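Local coordinates for CocE/NonD family hydrolase (Staphylococcus aureus subsp. aureus COL, PDB 3III), which is a CocE/NonD family hydrolase whose substrate is not established, and probably cleaves ester or amide bonds with an alpha/beta-hydrolase catalytic domain, at residues R297-S302 with F444-N449; L432-N437 with Q505-E510. One frame throughout, in Å; residues are numbered along the deposited sequence.

Contact 1: R297-S302 with F444-N449; sequences RKEWES and FNHIEN
His446 lies beside Lys298, Glu299 and Trp300 at the start of helix 299-304, joining the alpha/beta-hydrolase part of the chain to a loop of the C-terminal domain that forms a G1 beta bulge at His446 and Ile447. The imidazole and the six-membered ring of Trp300 are nearly parallel (11°) but offset, centroids 5.3 Å apart, and barely overlap; His446 CE1 comes closest, 3.3 Å from Trp300 CZ3. Lys298 passes the imidazole obliquely, with CG 3.9 Å from His446 CD2. Rotation of the imidazole is fixed by ND1, which donates in the ring plane to Asn445 OD1 (2.9 Å), while NE2 lies 2.9 Å from a water that accepts from Glu301 N. Glu299 extends at about a right angle to His446, and a second water lies within bonding distance of both its OE1 and Asn445 OD1. Glu299 also touches Ser169, probably the nucleophile-elbow serine, and palmitic acid lies against Trp300. Lys298 crosses Glu448 at about a right angle; the bend at chi4 (-60°) brings NZ to Glu448 and to Thr93 O, and a water links it to Ile447 O. In the salt bridge, Lys298 NZ meets the anti lone pair of Glu448 OE2 at 2.7 Å.

Contact 2: L432-N437 with Q505-E510; sequences LDRRGN and QGETLE
Leu432 pairs with Thr508 through two backbone bonds, Leu432 N to Thr508 O and Thr508 N to Leu432 O, both 2.9 Å, an antiparallel hydrogen-bonded pair. Their CB atoms lie 4.0 Å apart on the same face of the sheet, and Leu432 CD2 reaches across obliquely to OE1 of Glu510, whose OE2 is hydrogen-bonded to Ser394. Asp433 starts a type I turn ending at Gly436. Its chi1 of 58° sets CG between the backbone N and carbonyl carbon; OD1 accepts from Asn437 N, which meets it from above the carboxylate plane at 3.0 Å, and weakly from Arg435 N. One water ties Asp433 O to Gly506 O and Thr508 OG1, whose hydroxyl also bonds Thr398. Arg434 runs extended from CG to NE, passing Gly506 O with CG at 3.7 Å. Its guanidinium grips Gln505 O side-on and in plane, NE at 2.9 Å and NH2 at 3.0 Å. A second water joins Arg434 N to Glu507 OE2; Glu507 OE1 forms a salt bridge with Lys431. Two neighbouring antiparallel strands inside the five-stranded sheet of the C-terminal domain meet here, 424-432 running out into a type I turn beside the start of 508-514.

In the fold
Centres of contacts 1 and 2 lie 23 Å apart, with nearest atoms about 11 Å apart and no touch. Along the chain the order is 297-302, 432-437, 444-449, 505-510, so the segments alternate. Both reach one five-stranded antiparallel sheet, in which strand 424-432 lies between 508-514 and 447-458. Contact 1 takes the loop between strands 441-443 and 447-458 across to helix 299-304, just after strand 290-295 of the eleven-stranded sheet. Contact 2 thus pairs two neighbouring strands of the five-stranded sheet within the C-terminal domain, and contact 1 docks the loop before strand 447-458 on the probable catalytic domain.

Contact 1: R297-S302 with F444-N449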
# COMPACT_ATOMS: atom_id res chain seq x y z
N ARG A 297 -10.74 1.10 5.94
CA ARG A 297 -11.60 2.00 5.16
C ARG A 297 -10.93 2.33 3.81
O ARG A 297 -10.01 1.63 3.38
CB ARG A 297 -11.85 3.26 5.98
CG ARG A 297 -12.26 3.00 7.50
CD ARG A 297 -13.54 2.28 7.56
NE ARG A 297 -13.84 1.81 8.92
CZ ARG A 297 -14.62 2.41 9.80
NH1 ARG A 297 -15.19 3.58 9.54
NH2 ARG A 297 -14.79 1.83 11.00
N LYS A 298 -11.41 3.37 3.12
CA LYS A 298 -10.94 3.68 1.79
C LYS A 298 -9.68 4.59 1.82
O LYS A 298 -9.48 5.38 2.75
CB LYS A 298 -12.11 4.31 0.99
CG LYS A 298 -13.18 3.36 0.56
CD LYS A 298 -14.51 4.08 0.20
CE LYS A 298 -15.66 3.15 -0.05
NZ LYS A 298 -15.53 2.14 -1.17
N GLU A 299 -8.86 4.49 0.80
CA GLU A 299 -7.48 5.03 0.78
C GLU A 299 -7.35 6.55 0.82
O GLU A 299 -6.89 7.10 1.84
CB GLU A 299 -6.73 4.44 -0.43
CG GLU A 299 -5.30 4.92 -0.72
CD GLU A 299 -4.76 4.30 -2.00
OE1 GLU A 299 -5.42 3.37 -2.53
OE2 GLU A 299 -3.71 4.71 -2.54
N TRP A 300 -7.73 7.20 -0.27
CA TRP A 300 -7.64 8.67 -0.35
C TRP A 300 -8.68 9.30 0.58
O TRP A 300 -8.43 10.36 1.17
CB TRP A 300 -7.81 9.18 -1.79
CG TRP A 300 -6.69 8.75 -2.70
CD1 TRP A 300 -5.44 9.30 -2.80
CD2 TRP A 300 -6.72 7.66 -3.62
NE1 TRP A 300 -4.69 8.62 -3.72
CE2 TRP A 300 -5.44 7.59 -4.22
CE3 TRP A 300 -7.69 6.72 -3.98
CZ2 TRP A 300 -5.11 6.66 -5.20
CZ3 TRP A 300 -7.38 5.77 -4.93
CH2 TRP A 300 -6.08 5.73 -5.52
N GLU A 301 -9.84 8.68 0.73
CA GLU A 301 -10.83 9.18 1.69
C GLU A 301 -10.25 9.33 3.12
O GLU A 301 -10.41 10.37 3.78
CB GLU A 301 -12.06 8.30 1.66
CG GLU A 301 -13.10 8.62 2.81
CD GLU A 301 -14.20 7.60 2.81
OE1 GLU A 301 -15.04 7.63 1.83
OE2 GLU A 301 -14.25 6.79 3.75
N SER A 302 -9.51 8.33 3.58
CA SER A 302 -8.99 8.36 4.90
C SER A 302 -7.82 9.40 5.02
O SER A 302 -7.71 10.05 6.07
CB SER A 302 -8.52 7.00 5.38
OG SER A 302 -9.55 6.00 5.39
N PHE A 444 -9.11 -4.49 -2.29
CA PHE A 444 -8.46 -3.80 -3.45
C PHE A 444 -9.23 -4.06 -4.77
O PHE A 444 -9.68 -5.17 -5.03
CB PHE A 444 -7.03 -4.27 -3.56
CG PHE A 444 -6.23 -3.51 -4.58
CD1 PHE A 444 -5.83 -4.13 -5.73
CD2 PHE A 444 -5.89 -2.19 -4.37
CE1 PHE A 444 -5.05 -3.44 -6.67
CE2 PHE A 444 -5.16 -1.50 -5.28
CZ PHE A 444 -4.76 -2.13 -6.46
N ASN A 445 -9.36 -3.08 -5.65
CA ASN A 445 -8.99 -1.70 -5.49
C ASN A 445 -10.30 -0.92 -5.32
O ASN A 445 -11.08 -0.72 -6.29
CB ASN A 445 -8.14 -1.27 -6.74
CG ASN A 445 -7.62 0.13 -6.66
OD1 ASN A 445 -7.99 0.86 -5.72
ND2 ASN A 445 -6.82 0.57 -7.66
N HIS A 446 -10.55 -0.47 -4.08
CA HIS A 446 -11.83 0.17 -3.69
C HIS A 446 -13.04 -0.69 -4.07
O HIS A 446 -14.02 -0.18 -4.59
CB HIS A 446 -11.97 1.59 -4.26
CG HIS A 446 -11.00 2.55 -3.65
ND1 HIS A 446 -9.65 2.52 -3.94
CD2 HIS A 446 -11.17 3.53 -2.74
CE1 HIS A 446 -9.04 3.44 -3.21
NE2 HIS A 446 -9.94 4.07 -2.47
N ILE A 447 -12.94 -1.99 -3.88
CA ILE A 447 -14.11 -2.86 -4.01
C ILE A 447 -14.77 -2.99 -2.64
O ILE A 447 -14.14 -2.77 -1.62
CB ILE A 447 -13.79 -4.27 -4.61
CG1 ILE A 447 -12.91 -5.13 -3.67
CG2 ILE A 447 -13.17 -4.08 -6.01
CD1 ILE A 447 -12.71 -6.63 -4.25
N GLU A 448 -16.07 -3.21 -2.64
CA GLU A 448 -16.84 -3.33 -1.38
C GLU A 448 -17.31 -4.75 -1.10
O GLU A 448 -17.84 -5.01 -0.00
CB GLU A 448 -18.02 -2.36 -1.38
CG GLU A 448 -17.51 -0.90 -1.53
CD GLU A 448 -18.56 0.16 -1.33
OE1 GLU A 448 -19.78 -0.15 -1.21
OE2 GLU A 448 -18.15 1.35 -1.30
N ASN A 449 -17.10 -5.65 -2.05
CA ASN A 449 -17.42 -7.11 -1.85
C ASN A 449 -16.19 -7.95 -1.59
O ASN A 449 -16.12 -9.11 -2.01
CB ASN A 449 -18.18 -7.66 -3.07
CG ASN A 449 -17.33 -7.67 -4.36
OD1 ASN A 449 -16.40 -6.88 -4.50
ND2 ASN A 449 -17.60 -8.63 -5.25
O HOH W 1 -13.81 -0.08 -0.58
O HOH W 2 -5.44 1.99 -4.69
O HOH W 3 -10.47 6.68 -1.41

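Contact 2: L432-N437 with Q505-E510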
# COMPACT_ATOMS: atom_id res chain seq x y z
N LEU A 432 -17.86 -15.48 7.78
CA LEU A 432 -19.24 -15.78 7.52
C LEU A 432 -20.01 -15.45 8.81
O LEU A 432 -19.53 -15.76 9.91
CB LEU A 432 -19.46 -17.24 7.15
CG LEU A 432 -18.55 -17.94 6.14
CD1 LEU A 432 -19.10 -19.36 5.87
CD2 LEU A 432 -18.52 -17.12 4.86
N ASP A 433 -21.16 -14.82 8.66
CA ASP A 433 -21.87 -14.31 9.83
C ASP A 433 -22.61 -15.49 10.44
O ASP A 433 -22.47 -16.61 9.95
CB ASP A 433 -22.80 -13.12 9.53
CG ASP A 433 -23.86 -13.43 8.51
OD1 ASP A 433 -24.25 -14.61 8.35
OD2 ASP A 433 -24.31 -12.46 7.86
N ARG A 434 -23.38 -15.25 11.50
CA ARG A 434 -24.11 -16.31 12.18
C ARG A 434 -25.20 -16.95 11.33
O ARG A 434 -25.67 -17.99 11.68
CB ARG A 434 -24.71 -15.81 13.46
CG ARG A 434 -23.68 -15.42 14.48
CD ARG A 434 -24.28 -14.39 15.43
NE ARG A 434 -23.40 -14.22 16.58
CZ ARG A 434 -23.35 -13.13 17.31
NH1 ARG A 434 -24.14 -12.10 17.01
NH2 ARG A 434 -22.51 -13.07 18.32
N ARG A 435 -25.63 -16.29 10.25
CA ARG A 435 -26.56 -16.91 9.32
C ARG A 435 -25.83 -17.76 8.27
O ARG A 435 -26.49 -18.46 7.51
CB ARG A 435 -27.40 -15.86 8.59
CG ARG A 435 -28.66 -15.44 9.33
CD ARG A 435 -28.65 -13.98 9.75
NE ARG A 435 -28.32 -13.82 11.16
CZ ARG A 435 -27.26 -13.14 11.62
NH1 ARG A 435 -27.07 -13.04 12.93
NH2 ARG A 435 -26.42 -12.55 10.77
N GLY A 436 -24.51 -17.69 8.22
CA GLY A 436 -23.71 -18.44 7.24
C GLY A 436 -23.42 -17.65 5.97
O GLY A 436 -22.89 -18.19 5.07
N ASN A 437 -23.72 -16.34 5.95
CA ASN A 437 -23.45 -15.45 4.82
C ASN A 437 -22.16 -14.69 4.94
O ASN A 437 -21.80 -14.26 6.02
CB ASN A 437 -24.59 -14.46 4.69
CG ASN A 437 -25.88 -15.16 4.36
OD1 ASN A 437 -25.88 -16.14 3.61
ND2 ASN A 437 -26.98 -14.71 4.96
N GLN A 505 -18.56 -14.71 18.57
CA GLN A 505 -19.05 -16.03 18.90
C GLN A 505 -20.14 -16.39 17.92
O GLN A 505 -21.07 -15.59 17.72
CB GLN A 505 -19.68 -16.01 20.33
CG GLN A 505 -20.40 -17.33 20.66
CD GLN A 505 -21.03 -17.26 22.04
OE1 GLN A 505 -21.41 -16.16 22.52
NE2 GLN A 505 -21.17 -18.42 22.67
N GLY A 506 -20.03 -17.58 17.31
CA GLY A 506 -21.01 -18.00 16.31
C GLY A 506 -20.66 -17.67 14.88
O GLY A 506 -21.28 -18.20 13.94
N GLU A 507 -19.68 -16.79 14.69
CA GLU A 507 -19.23 -16.46 13.35
C GLU A 507 -18.16 -17.45 12.90
O GLU A 507 -17.57 -18.13 13.73
CB GLU A 507 -18.74 -15.00 13.29
CG GLU A 507 -19.92 -14.00 13.47
CD GLU A 507 -19.59 -12.53 13.20
OE1 GLU A 507 -18.53 -12.02 13.61
OE2 GLU A 507 -20.47 -11.87 12.60
N THR A 508 -17.88 -17.51 11.60
CA THR A 508 -17.00 -18.52 11.03
C THR A 508 -15.87 -17.93 10.22
O THR A 508 -16.08 -17.00 9.48
CB THR A 508 -17.85 -19.38 10.11
OG1 THR A 508 -18.87 -19.98 10.92
CG2 THR A 508 -17.00 -20.50 9.36
N LEU A 509 -14.69 -18.50 10.33
CA LEU A 509 -13.59 -18.20 9.43
C LEU A 509 -13.53 -19.30 8.43
O LEU A 509 -13.65 -20.52 8.78
CB LEU A 509 -12.28 -18.09 10.24
CG LEU A 509 -10.99 -17.86 9.43
CD1 LEU A 509 -9.89 -17.15 10.29
CD2 LEU A 509 -10.46 -19.14 8.83
N GLU A 510 -13.35 -18.91 7.19
CA GLU A 510 -13.27 -19.86 6.09
C GLU A 510 -12.01 -19.61 5.29
O GLU A 510 -11.74 -18.48 4.86
CB GLU A 510 -14.47 -19.74 5.18
CG GLU A 510 -14.52 -20.78 4.05
CD GLU A 510 -15.70 -20.54 3.11
OE1 GLU A 510 -16.10 -19.36 2.91
OE2 GLU A 510 -16.23 -21.52 2.58
O HOH W 4 -21.19 -18.83 10.92
O HOH W 5 -22.97 -12.73 12.73